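Long-range contacts in glutathione transferase gst1-6 (Anopheles dirus, PDB 1V2A), which probably catalyses the conjugation of glutathione to halogenated and other electrophilic compounds, as a homodimeric Delta class detoxification enzyme: residues M1-S6 / T50-V55; S90-R95 / L150-I155; N46-I51 / V61-A66. One frame throughout, in Å; residues are numbered along the deposited sequence.

Contact 1 of 3, residues M1-S6 / T50-V55; sequences MDYYYS and TIPTLV. With GTS (glutathione sulfonic acid), chain F.
Tyr4 and Val55 meet at the edge of a phenol ring. CE1 of Tyr4 lies 3.8 Å from CG2 of Val55. The carbonyl O of Thr53 sits in the plane of the same ring, 3.4 Å from CD1 of Tyr4. CG of Tyr4 is anti to its carbonyl carbon (chi1 -59°), and this turns the ring edge toward both partners. Asp2 shares this face of the sheet with Tyr4, Thr53 and Val55. The carboxylate of Asp2 and the hydroxyl of Tyr4 both bind Lys29, and Asp2 also binds Asn27.

Leu54 and Tyr3 lie on the other face. CD1 of Leu54 approaches the carbonyl O of Asp2 to 3.3 Å and the CB of Met1 to 4.0 Å. Helix 64-75 covers Leu54 and Met1. Tyr3 runs beside Pro52 with its OH 3.2 Å from CB of Pro52, while that hydroxyl bonds to the carbonyl of Cys12.

The backbones are antiparallel. Asp2-Val55 and Tyr4-Thr53 are hydrogen-bonded pairs, with Tyr3-Leu54 a non-hydrogen-bonded pair between them. These are the two inner strands of the thioredoxin-like sheet. The cis peptide before Pro52 is a hallmark of that fold.

Just before the proline, Ile51 N donates to O2 of glutathione sulfonic acid (2.7 Å), and Ile51 O accepts from its N2 (2.8 Å). The backbone of Ile51 therefore binds the ligand in the way a strand binds its neighbour, and recognition at this point depends on main-chain groups.

Contact 2 of 3, residues S90-R95 / L150-I155; sequences SVVNQR and LTVADI
Arg95 meets Ala153 near its backbone, CB to CB at 4.2 Å, and carries its flat guanidinium away from the contact. CG1 of Val91 lies 3.6 Å above the guanidinium plane, over one face and toward the rim. The same group makes a cation-pi contact with Phe138, while its NE donates to the carbonyl of Ala145 and its NH2 forms a salt bridge with Glu141. A second flat group, the carboxylate of Asp154, lies at the start of the other helix. Its OD2 accepts from Thr151 N at 2.9 Å, through the lone pair turned away from OD1. OD1 in turn accepts from Ala145 N and from the indole of Trp180.

Thr151 caps the helix in its own right. Its OG1 lies between the backbone N and the carbonyl carbon (chi1 64°), where it accepts from Ala153 N at 3.2 Å. Together Thr151 and Asp154 form a capping box at the start of helix 152-162. A Ser/Thr-X-X-Asp box at the start of this helix is a well-known feature of the glutathione transferase fold.

Val92 of helix 86-115 packs against this capped end. Its CG1 is 3.7 Å from CG2 of Val152, the two side chains crossing at about a right angle. The same CG1 lies 4.1 Å from CB of Ala153. Both methyls of Val92 face OG1 of Thr151 tip to tip, also at 4.1 Å. Val152 packs on Val68, Leu69 and Val72 of helix 64-75, so the contact abuts the N-terminal domain, and Gln94 and Arg95 touch Trp62 of the second subunit.

Contact 3 of 3, residues N46-I51 / V61-A66; sequences NPQHTI and VWESYA. With GTS (glutathione sulfonic acid), chain F.
Asn46 covers one face of the Trp62 indole and Gln48 meets its edge. CB of Trp62 lies 4.1 Å from CG of Asn46. CG of the indole is between the backbone N and the carbonyl carbon (chi1 75°), which sets the ring beneath the Asn46 amide. The amide plane is tilted 25° from the ring, with CG of Asn46 3.4 Å from CD2 of Trp62. On the five-membered ring, CD1 is 3.9 Å from OG1 of Thr50. NE1 of Trp62 meets the Gln48 side chain, whose CB is 3.8 Å away and whose amide stands perpendicular to the indole at its edge. At the far tip, CH2 of Trp62 packs on CD of Pro47, also at 3.8 Å. Asn46 to His49 form a type I turn.

A water bridges Thr50 OG1 to the backbone N of Glu63, accepting from both. It donates to O11 of glutathione sulfonic acid. Glu63 has a positive phi (92°), the unusual backbone known at this place in glutathione transferases. Its OE1 accepts from N1 of the ligand at 2.8 Å. Ser64 holds the ligand carboxylate through N to O11 and OG to O12, both 2.7 Å. The start of the helix probably stabilises this negative charge.

Across the dimer interface, Tyr65 stacks on Phe97 of the second subunit. Within the chain, the contact joins the loop between helix 36-45 and strand 53-56 to the place where strand 59-62 ends, at Trp62, and helix 64-75 begins, at Ser64.

Overall arrangement
From the N terminus, the chain runs through strands 2-5 and 27-30 and helices 13-22 and 36-45 before contact 1 closes this long loop. Contact 3 begins on the same loop, at 46-51, and shares Thr50 and Ile51 with contact 1. It closes a short hairpin formed by strands 53-56 and 59-62, so the two contacts interlock rather than nest. A probable hydrogen bond from Leu54 to Val61 joins them, and both touch glutathione sulfonic acid. Contact 2 follows in series, tying helix 86-115 to helix 152-162 in the C-terminal domain. It touches neither of the others, but like contact 3 it reaches the second subunit.

Contact 1 of 3, residues M1-S6 / T50-V55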
loop_
_atom_site.group_PDB
_atom_site.type_symbol
_atom_site.label_atom_id
_atom_site.label_comp_id
_atom_site.label_asym_id
_atom_site.label_seq_id
_atom_site.Cartn_x
_atom_site.Cartn_y
_atom_site.Cartn_z
ATOM N N MET B 1 16.994 -15.860 10.021
ATOM C CA MET B 1 16.095 -14.687 10.147
ATOM C C MET B 1 14.850 -15.061 10.939
ATOM O O MET B 1 14.327 -16.162 10.793
ATOM C CB MET B 1 15.708 -14.181 8.749
ATOM C CG MET B 1 15.110 -15.243 7.844
ATOM S SD MET B 1 14.993 -14.712 6.112
ATOM C CE MET B 1 16.619 -15.170 5.538
ATOM N N ASP B 2 14.388 -14.155 11.794
ATOM C CA ASP B 2 13.190 -14.418 12.584
ATOM C C ASP B 2 11.970 -13.878 11.849
ATOM O O ASP B 2 12.046 -12.863 11.146
ATOM C CB ASP B 2 13.279 -13.766 13.970
ATOM C CG ASP B 2 14.495 -14.216 14.749
ATOM O OD1 ASP B 2 14.942 -15.370 14.549
ATOM O OD2 ASP B 2 14.998 -13.421 15.577
ATOM N N TYR B 3 10.844 -14.562 12.017
ATOM C CA TYR B 3 9.614 -14.166 11.357
ATOM C C TYR B 3 8.430 -14.216 12.315
ATOM O O TYR B 3 7.792 -15.257 12.475
ATOM C CB TYR B 3 9.355 -15.083 10.155
ATOM C CG TYR B 3 8.200 -14.646 9.285
ATOM C CD1 TYR B 3 8.245 -13.437 8.588
ATOM C CD2 TYR B 3 7.062 -15.443 9.151
ATOM C CE1 TYR B 3 7.182 -13.032 7.773
ATOM C CE2 TYR B 3 5.994 -15.049 8.340
ATOM C CZ TYR B 3 6.063 -13.845 7.654
ATOM O OH TYR B 3 5.022 -13.466 6.838
ATOM N N TYR B 4 8.148 -13.094 12.968
ATOM C CA TYR B 4 7.016 -13.032 13.886
ATOM C C TYR B 4 5.781 -13.095 13.007
ATOM O O TYR B 4 5.656 -12.333 12.046
ATOM C CB TYR B 4 7.067 -11.741 14.691
ATOM C CG TYR B 4 8.349 -11.644 15.476
ATOM C CD1 TYR B 4 9.525 -11.200 14.872
ATOM C CD2 TYR B 4 8.413 -12.099 16.791
ATOM C CE1 TYR B 4 10.737 -11.219 15.554
ATOM C CE2 TYR B 4 9.615 -12.126 17.484
ATOM C CZ TYR B 4 10.773 -11.688 16.863
ATOM O OH TYR B 4 11.960 -11.738 17.546
ATOM N N TYR B 5 4.873 -14.010 13.329
ATOM C CA TYR B 5 3.695 -14.188 12.500
ATOM C C TYR B 5 2.644 -15.105 13.128
ATOM O O TYR B 5 2.743 -15.522 14.287
ATOM C CB TYR B 5 4.124 -14.839 11.189
ATOM C CG TYR B 5 4.334 -16.315 11.378
ATOM C CD1 TYR B 5 3.586 -17.237 10.661
ATOM C CD2 TYR B 5 5.183 -16.790 12.380
ATOM C CE1 TYR B 5 3.663 -18.597 10.942
ATOM C CE2 TYR B 5 5.269 -18.148 12.671
ATOM C CZ TYR B 5 4.499 -19.046 11.952
ATOM O OH TYR B 5 4.516 -20.385 12.274
ATOM N N SER B 6 1.652 -15.425 12.304
ATOM C CA SER B 6 0.562 -16.324 12.641
ATOM C C SER B 6 -0.134 -16.668 11.333
ATOM O O SER B 6 -0.612 -15.780 10.637
ATOM C CB SER B 6 -0.433 -15.659 13.578
ATOM O OG SER B 6 -1.516 -16.541 13.821
ATOM N N THR B 50 3.175 -4.928 14.479
ATOM C CA THR B 50 2.212 -5.622 13.645
ATOM C C THR B 50 2.940 -6.783 13.003
ATOM O O THR B 50 4.145 -6.716 12.796
ATOM C CB THR B 50 1.689 -4.737 12.513
ATOM O OG1 THR B 50 2.734 -4.532 11.552
ATOM C CG2 THR B 50 1.230 -3.395 13.055
ATOM N N ILE B 51 2.219 -7.861 12.716
ATOM C CA ILE B 51 2.821 -9.006 12.056
ATOM C C ILE B 51 2.234 -9.008 10.653
ATOM O O ILE B 51 1.089 -8.597 10.450
ATOM C CB ILE B 51 2.496 -10.335 12.779
ATOM C CG1 ILE B 51 0.993 -10.453 13.031
ATOM C CG2 ILE B 51 3.253 -10.404 14.083
ATOM C CD1 ILE B 51 0.598 -11.692 13.839
ATOM N N PRO B 52 2.997 -9.475 9.664
ATOM C CA PRO B 52 4.353 -10.006 9.769
ATOM C C PRO B 52 5.449 -8.987 10.047
ATOM O O PRO B 52 5.358 -7.834 9.645
ATOM C CB PRO B 52 4.544 -10.688 8.424
ATOM C CG PRO B 52 3.797 -9.777 7.510
ATOM C CD PRO B 52 2.532 -9.501 8.265
ATOM N N THR B 53 6.488 -9.444 10.739
ATOM C CA THR B 53 7.658 -8.634 11.069
ATOM C C THR B 53 8.862 -9.545 10.891
ATOM O O THR B 53 8.964 -10.569 11.562
ATOM C CB THR B 53 7.648 -8.150 12.527
ATOM O OG1 THR B 53 6.623 -7.170 12.699
ATOM C CG2 THR B 53 8.982 -7.519 12.885
ATOM N N LEU B 54 9.761 -9.173 9.985
ATOM C CA LEU B 54 10.960 -9.958 9.708
ATOM C C LEU B 54 12.174 -9.323 10.390
ATOM O O LEU B 54 12.165 -8.130 10.675
ATOM C CB LEU B 54 11.193 -10.016 8.195
ATOM C CG LEU B 54 12.415 -10.767 7.651
ATOM C CD1 LEU B 54 12.258 -12.251 7.922
ATOM C CD2 LEU B 54 12.560 -10.521 6.149
ATOM N N VAL B 55 13.203 -10.124 10.670
ATOM C CA VAL B 55 14.429 -9.624 11.292
ATOM C C VAL B 55 15.631 -10.394 10.734
ATOM O O VAL B 55 16.031 -11.416 11.276
ATOM C CB VAL B 55 14.391 -9.770 12.844
ATOM C CG1 VAL B 55 15.617 -9.100 13.460
ATOM C CG2 VAL B 55 13.120 -9.129 13.404
HETATM N N1 GTS F . -0.157 -3.961 6.180
HETATM C CA1 GTS F . 0.311 -4.892 7.167
HETATM C C1 GTS F . 1.090 -5.930 6.399
HETATM O O11 GTS F . 2.032 -6.451 6.966
HETATM O O12 GTS F . 0.772 -6.203 5.232
HETATM C CB1 GTS F . -0.895 -5.456 7.883
HETATM C CG1 GTS F . -0.555 -6.475 8.988
HETATM C CD1 GTS F . -1.540 -6.407 10.143
HETATM O OE1 GTS F . -2.484 -5.599 10.161
HETATM N N2 GTS F . -1.295 -7.294 11.105
HETATM C CA2 GTS F . -2.155 -7.381 12.291
HETATM C C2 GTS F . -1.391 -6.954 13.499
HETATM O O2 GTS F . -0.215 -7.305 13.656
HETATM C CB2 GTS F . -2.661 -8.785 12.608
HETATM S SG2 GTS F . -3.714 -9.632 11.385
HETATM O O1S GTS F . -3.074 -9.808 10.122
HETATM O O2S GTS F . -4.014 -10.900 11.944
HETATM O O3S GTS F . -4.928 -8.895 11.171
HETATM N N3 GTS F . -2.081 -6.204 14.347
HETATM C CA3 GTS F . -1.478 -5.729 15.559
HETATM C C3 GTS F . -1.686 -4.269 15.735
HETATM O O31 GTS F . -1.220 -3.785 16.756
HETATM O O32 GTS F . -2.316 -3.652 14.862
#

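Contact 2 of 3, residues S90-R95 / L150-I155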
loop_
_atom_site.group_PDB
_atom_site.type_symbol
_atom_site.label_atom_id
_atom_site.label_comp_id
_atom_site.label_asym_id
_atom_site.label_seq_id
_atom_site.Cartn_x
_atom_site.Cartn_y
_atom_site.Cartn_z
ATOM N N SER B 90 5.932 -1.969 -13.100
ATOM C CA SER B 90 4.912 -0.984 -12.762
ATOM C C SER B 90 3.576 -1.676 -12.533
ATOM O O SER B 90 2.806 -1.268 -11.666
ATOM C CB SER B 90 4.774 0.093 -13.856
ATOM O OG SER B 90 4.389 -0.451 -15.106
ATOM N N VAL B 91 3.307 -2.734 -13.287
ATOM C CA VAL B 91 2.046 -3.455 -13.127
ATOM C C VAL B 91 2.043 -4.208 -11.798
ATOM O O VAL B 91 1.062 -4.178 -11.058
ATOM C CB VAL B 91 1.818 -4.468 -14.263
ATOM C CG1 VAL B 91 0.364 -4.905 -14.266
ATOM C CG2 VAL B 91 2.199 -3.858 -15.600
ATOM N N VAL B 92 3.155 -4.877 -11.503
ATOM C CA VAL B 92 3.296 -5.627 -10.264
ATOM C C VAL B 92 3.104 -4.653 -9.115
ATOM O O VAL B 92 2.265 -4.870 -8.236
ATOM C CB VAL B 92 4.699 -6.283 -10.165
ATOM C CG1 VAL B 92 4.806 -7.112 -8.899
ATOM C CG2 VAL B 92 4.942 -7.174 -11.381
ATOM N N ASN B 93 3.867 -3.564 -9.129
ATOM C CA ASN B 93 3.748 -2.562 -8.076
ATOM C C ASN B 93 2.327 -2.063 -7.940
ATOM O O ASN B 93 1.809 -1.963 -6.826
ATOM C CB ASN B 93 4.667 -1.373 -8.340
ATOM C CG ASN B 93 6.086 -1.642 -7.908
ATOM O OD1 ASN B 93 6.356 -2.613 -7.204
ATOM N ND2 ASN B 93 6.999 -0.777 -8.315
ATOM N N GLN B 94 1.693 -1.749 -9.067
ATOM C CA GLN B 94 0.323 -1.259 -9.034
ATOM C C GLN B 94 -0.621 -2.299 -8.438
ATOM O O GLN B 94 -1.462 -1.963 -7.602
ATOM C CB GLN B 94 -0.143 -0.865 -10.432
ATOM C CG GLN B 94 -1.598 -0.416 -10.486
ATOM C CD GLN B 94 -2.558 -1.570 -10.691
ATOM O OE1 GLN B 94 -3.458 -1.804 -9.880
ATOM N NE2 GLN B 94 -2.368 -2.305 -11.786
ATOM N N ARG B 95 -0.476 -3.556 -8.856
ATOM C CA ARG B 95 -1.332 -4.618 -8.340
ATOM C C ARG B 95 -1.112 -4.810 -6.834
ATOM O O ARG B 95 -2.030 -5.216 -6.113
ATOM C CB ARG B 95 -1.061 -5.950 -9.048
ATOM C CG ARG B 95 -1.059 -5.930 -10.576
ATOM C CD ARG B 95 -2.384 -5.547 -11.207
ATOM N NE ARG B 95 -2.554 -6.208 -12.499
ATOM C CZ ARG B 95 -3.214 -5.696 -13.536
ATOM N NH1 ARG B 95 -3.771 -4.495 -13.451
ATOM N NH2 ARG B 95 -3.329 -6.395 -14.656
ATOM N N LEU B 150 4.007 -15.945 -12.891
ATOM C CA LEU B 150 3.860 -15.657 -11.470
ATOM C C LEU B 150 4.853 -14.605 -10.971
ATOM O O LEU B 150 6.014 -14.587 -11.371
ATOM C CB LEU B 150 4.049 -16.945 -10.667
ATOM C CG LEU B 150 3.790 -16.908 -9.163
ATOM C CD1 LEU B 150 2.369 -17.394 -8.879
ATOM C CD2 LEU B 150 4.800 -17.807 -8.458
ATOM N N THR B 151 4.381 -13.732 -10.088
ATOM C CA THR B 151 5.212 -12.693 -9.495
ATOM C C THR B 151 4.770 -12.557 -8.041
ATOM O O THR B 151 3.873 -13.270 -7.592
ATOM C CB THR B 151 5.035 -11.324 -10.211
ATOM O OG1 THR B 151 3.694 -10.845 -10.039
ATOM C CG2 THR B 151 5.327 -11.457 -11.695
ATOM N N VAL B 152 5.398 -11.652 -7.302
ATOM C CA VAL B 152 5.026 -11.440 -5.913
ATOM C C VAL B 152 3.591 -10.939 -5.805
ATOM O O VAL B 152 2.991 -10.967 -4.728
ATOM C CB VAL B 152 5.953 -10.420 -5.251
ATOM C CG1 VAL B 152 7.350 -11.000 -5.148
ATOM C CG2 VAL B 152 5.986 -9.156 -6.069
ATOM N N ALA B 153 3.047 -10.471 -6.926
ATOM C CA ALA B 153 1.683 -9.963 -6.957
ATOM C C ALA B 153 0.715 -11.104 -6.728
ATOM O O ALA B 153 -0.223 -10.996 -5.942
ATOM C CB ALA B 153 1.399 -9.315 -8.293
ATOM N N ASP B 154 0.957 -12.203 -7.428
ATOM C CA ASP B 154 0.117 -13.379 -7.334
ATOM C C ASP B 154 0.098 -13.934 -5.921
ATOM O O ASP B 154 -0.961 -14.273 -5.400
ATOM C CB ASP B 154 0.624 -14.437 -8.305
ATOM C CG ASP B 154 0.495 -14.003 -9.744
ATOM O OD1 ASP B 154 -0.643 -13.990 -10.251
ATOM O OD2 ASP B 154 1.527 -13.668 -10.366
ATOM N N ILE B 155 1.273 -14.027 -5.302
ATOM C CA ILE B 155 1.369 -14.550 -3.946
ATOM C C ILE B 155 0.579 -13.732 -2.921
ATOM O O ILE B 155 -0.119 -14.309 -2.082
ATOM C CB ILE B 155 2.835 -14.641 -3.486
ATOM C CG1 ILE B 155 3.576 -15.689 -4.331
ATOM C CG2 ILE B 155 2.893 -14.986 -2.004
ATOM C CD1 ILE B 155 5.023 -15.895 -3.941
#

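Contact 3 of 3, residues N46-I51 / V61-A66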
loop_
_atom_site.group_PDB
_atom_site.type_symbol
_atom_site.label_atom_id
_atom_site.label_comp_id
_atom_site.label_asym_id
_atom_site.label_seq_id
_atom_site.Cartn_x
_atom_site.Cartn_y
_atom_site.Cartn_z
ATOM N N ASN B 46 9.634 -3.517 16.172
ATOM C CA ASN B 46 8.735 -2.837 15.229
ATOM C C ASN B 46 7.818 -1.912 16.028
ATOM O O ASN B 46 6.820 -2.343 16.594
ATOM C CB ASN B 46 7.897 -3.868 14.459
ATOM C CG ASN B 46 6.807 -3.228 13.598
ATOM O OD1 ASN B 46 5.996 -3.931 12.981
ATOM N ND2 ASN B 46 6.783 -1.903 13.553
ATOM N N PRO B 47 8.146 -0.620 16.071
ATOM C CA PRO B 47 7.347 0.356 16.812
ATOM C C PRO B 47 5.860 0.329 16.494
ATOM O O PRO B 47 5.057 0.888 17.238
ATOM C CB PRO B 47 7.998 1.682 16.440
ATOM C CG PRO B 47 8.511 1.416 15.050
ATOM C CD PRO B 47 9.130 0.057 15.212
ATOM N N GLN B 48 5.496 -0.311 15.387
ATOM C CA GLN B 48 4.092 -0.397 14.998
ATOM C C GLN B 48 3.500 -1.676 15.564
ATOM O O GLN B 48 2.287 -1.814 15.684
ATOM C CB GLN B 48 3.948 -0.381 13.467
ATOM C CG GLN B 48 2.503 -0.296 12.986
ATOM C CD GLN B 48 2.373 0.174 11.543
ATOM O OE1 GLN B 48 1.280 0.537 11.093
ATOM N NE2 GLN B 48 3.484 0.174 10.812
ATOM N N HIS B 49 4.387 -2.599 15.920
ATOM C CA HIS B 49 4.031 -3.894 16.482
ATOM C C HIS B 49 2.900 -4.585 15.731
ATOM O O HIS B 49 1.814 -4.797 16.264
ATOM C CB HIS B 49 3.696 -3.767 17.983
ATOM C CG HIS B 49 2.570 -2.827 18.290
ATOM N ND1 HIS B 49 1.262 -3.083 17.934
ATOM C CD2 HIS B 49 2.556 -1.638 18.938
ATOM C CE1 HIS B 49 0.492 -2.094 18.350
ATOM N NE2 HIS B 49 1.252 -1.204 18.961
ATOM N N THR B 50 3.175 -4.928 14.479
ATOM C CA THR B 50 2.212 -5.622 13.645
ATOM C C THR B 50 2.940 -6.783 13.003
ATOM O O THR B 50 4.145 -6.716 12.796
ATOM C CB THR B 50 1.689 -4.737 12.513
ATOM O OG1 THR B 50 2.734 -4.532 11.552
ATOM C CG2 THR B 50 1.230 -3.395 13.055
ATOM N N ILE B 51 2.219 -7.861 12.716
ATOM C CA ILE B 51 2.821 -9.006 12.056
ATOM C C ILE B 51 2.234 -9.008 10.653
ATOM O O ILE B 51 1.089 -8.597 10.450
ATOM C CB ILE B 51 2.496 -10.335 12.779
ATOM C CG1 ILE B 51 0.993 -10.453 13.031
ATOM C CG2 ILE B 51 3.253 -10.404 14.083
ATOM C CD1 ILE B 51 0.598 -11.692 13.839
ATOM N N VAL B 61 12.267 -5.542 9.389
ATOM C CA VAL B 61 11.396 -5.204 8.260
ATOM C C VAL B 61 9.930 -5.575 8.485
ATOM O O VAL B 61 9.628 -6.700 8.875
ATOM C CB VAL B 61 11.854 -5.927 6.972
ATOM C CG1 VAL B 61 11.010 -5.488 5.809
ATOM C CG2 VAL B 61 13.332 -5.639 6.704
ATOM N N TRP B 62 9.008 -4.644 8.252
ATOM C CA TRP B 62 7.606 -5.000 8.412
ATOM C C TRP B 62 6.762 -4.519 7.248
ATOM O O TRP B 62 7.217 -3.726 6.431
ATOM C CB TRP B 62 7.052 -4.553 9.778
ATOM C CG TRP B 62 6.760 -3.107 9.974
ATOM C CD1 TRP B 62 5.569 -2.477 9.769
ATOM C CD2 TRP B 62 7.654 -2.116 10.494
ATOM N NE1 TRP B 62 5.661 -1.156 10.140
ATOM C CE2 TRP B 62 6.931 -0.909 10.593
ATOM C CE3 TRP B 62 8.993 -2.136 10.903
ATOM C CZ2 TRP B 62 7.505 0.273 11.061
ATOM C CZ3 TRP B 62 9.565 -0.962 11.371
ATOM C CH2 TRP B 62 8.820 0.224 11.452
ATOM N N GLU B 63 5.537 -5.033 7.178
ATOM C CA GLU B 63 4.594 -4.783 6.094
ATOM C C GLU B 63 4.909 -5.949 5.168
ATOM O O GLU B 63 5.966 -5.972 4.528
ATOM C CB GLU B 63 4.857 -3.471 5.333
ATOM C CG GLU B 63 4.317 -2.181 5.954
ATOM C CD GLU B 63 2.807 -2.172 6.126
ATOM O OE1 GLU B 63 2.075 -2.638 5.225
ATOM O OE2 GLU B 63 2.353 -1.677 7.172
ATOM N N SER B 64 3.999 -6.915 5.127
ATOM C CA SER B 64 4.129 -8.103 4.303
ATOM C C SER B 64 4.711 -7.799 2.928
ATOM O O SER B 64 5.442 -8.603 2.346
ATOM C CB SER B 64 2.748 -8.761 4.145
ATOM O OG SER B 64 1.821 -7.903 3.479
ATOM N N TYR B 65 4.378 -6.631 2.408
ATOM C CA TYR B 65 4.848 -6.231 1.092
ATOM C C TYR B 65 6.316 -5.832 1.103
ATOM O O TYR B 65 7.051 -6.136 0.167
ATOM C CB TYR B 65 3.999 -5.076 0.573
ATOM C CG TYR B 65 2.525 -5.355 0.667
ATOM C CD1 TYR B 65 1.819 -5.074 1.828
ATOM C CD2 TYR B 65 1.839 -5.934 -0.396
ATOM C CE1 TYR B 65 0.454 -5.364 1.928
ATOM C CE2 TYR B 65 0.471 -6.229 -0.304
ATOM C CZ TYR B 65 -0.207 -5.943 0.862
ATOM O OH TYR B 65 -1.533 -6.280 0.982
ATOM N N ALA B 66 6.733 -5.147 2.156
ATOM C CA ALA B 66 8.117 -4.723 2.264
ATOM C C ALA B 66 8.971 -5.960 2.544
ATOM O O ALA B 66 10.068 -6.090 2.009
ATOM C CB ALA B 66 8.273 -3.678 3.380
HETATM N N1 GTS F . -0.157 -3.961 6.180
HETATM C CA1 GTS F . 0.311 -4.892 7.167
HETATM C C1 GTS F . 1.090 -5.930 6.399
HETATM O O11 GTS F . 2.032 -6.451 6.966
HETATM O O12 GTS F . 0.772 -6.203 5.232
HETATM C CB1 GTS F . -0.895 -5.456 7.883
HETATM C CG1 GTS F . -0.555 -6.475 8.988
HETATM C CD1 GTS F . -1.540 -6.407 10.143
HETATM O OE1 GTS F . -2.484 -5.599 10.161
HETATM N N2 GTS F . -1.295 -7.294 11.105
HETATM C CA2 GTS F . -2.155 -7.381 12.291
HETATM C C2 GTS F . -1.391 -6.954 13.499
HETATM O O2 GTS F . -0.215 -7.305 13.656
HETATM C CB2 GTS F . -2.661 -8.785 12.608
HETATM S SG2 GTS F . -3.714 -9.632 11.385
HETATM O O1S GTS F . -3.074 -9.808 10.122
HETATM O O2S GTS F . -4.014 -10.900 11.944
HETATM O O3S GTS F . -4.928 -8.895 11.171
HETATM N N3 GTS F . -2.081 -6.204 14.347
HETATM C CA3 GTS F . -1.478 -5.729 15.559
HETATM C C3 GTS F . -1.686 -4.269 15.735
HETATM O O31 GTS F . -1.220 -3.785 16.756
HETATM O O32 GTS F . -2.316 -3.652 14.862
HETATM O O HOH W 1 1.676 -2.676 9.302
HETATM O O HOH W 2 3.396 -6.043 9.286
#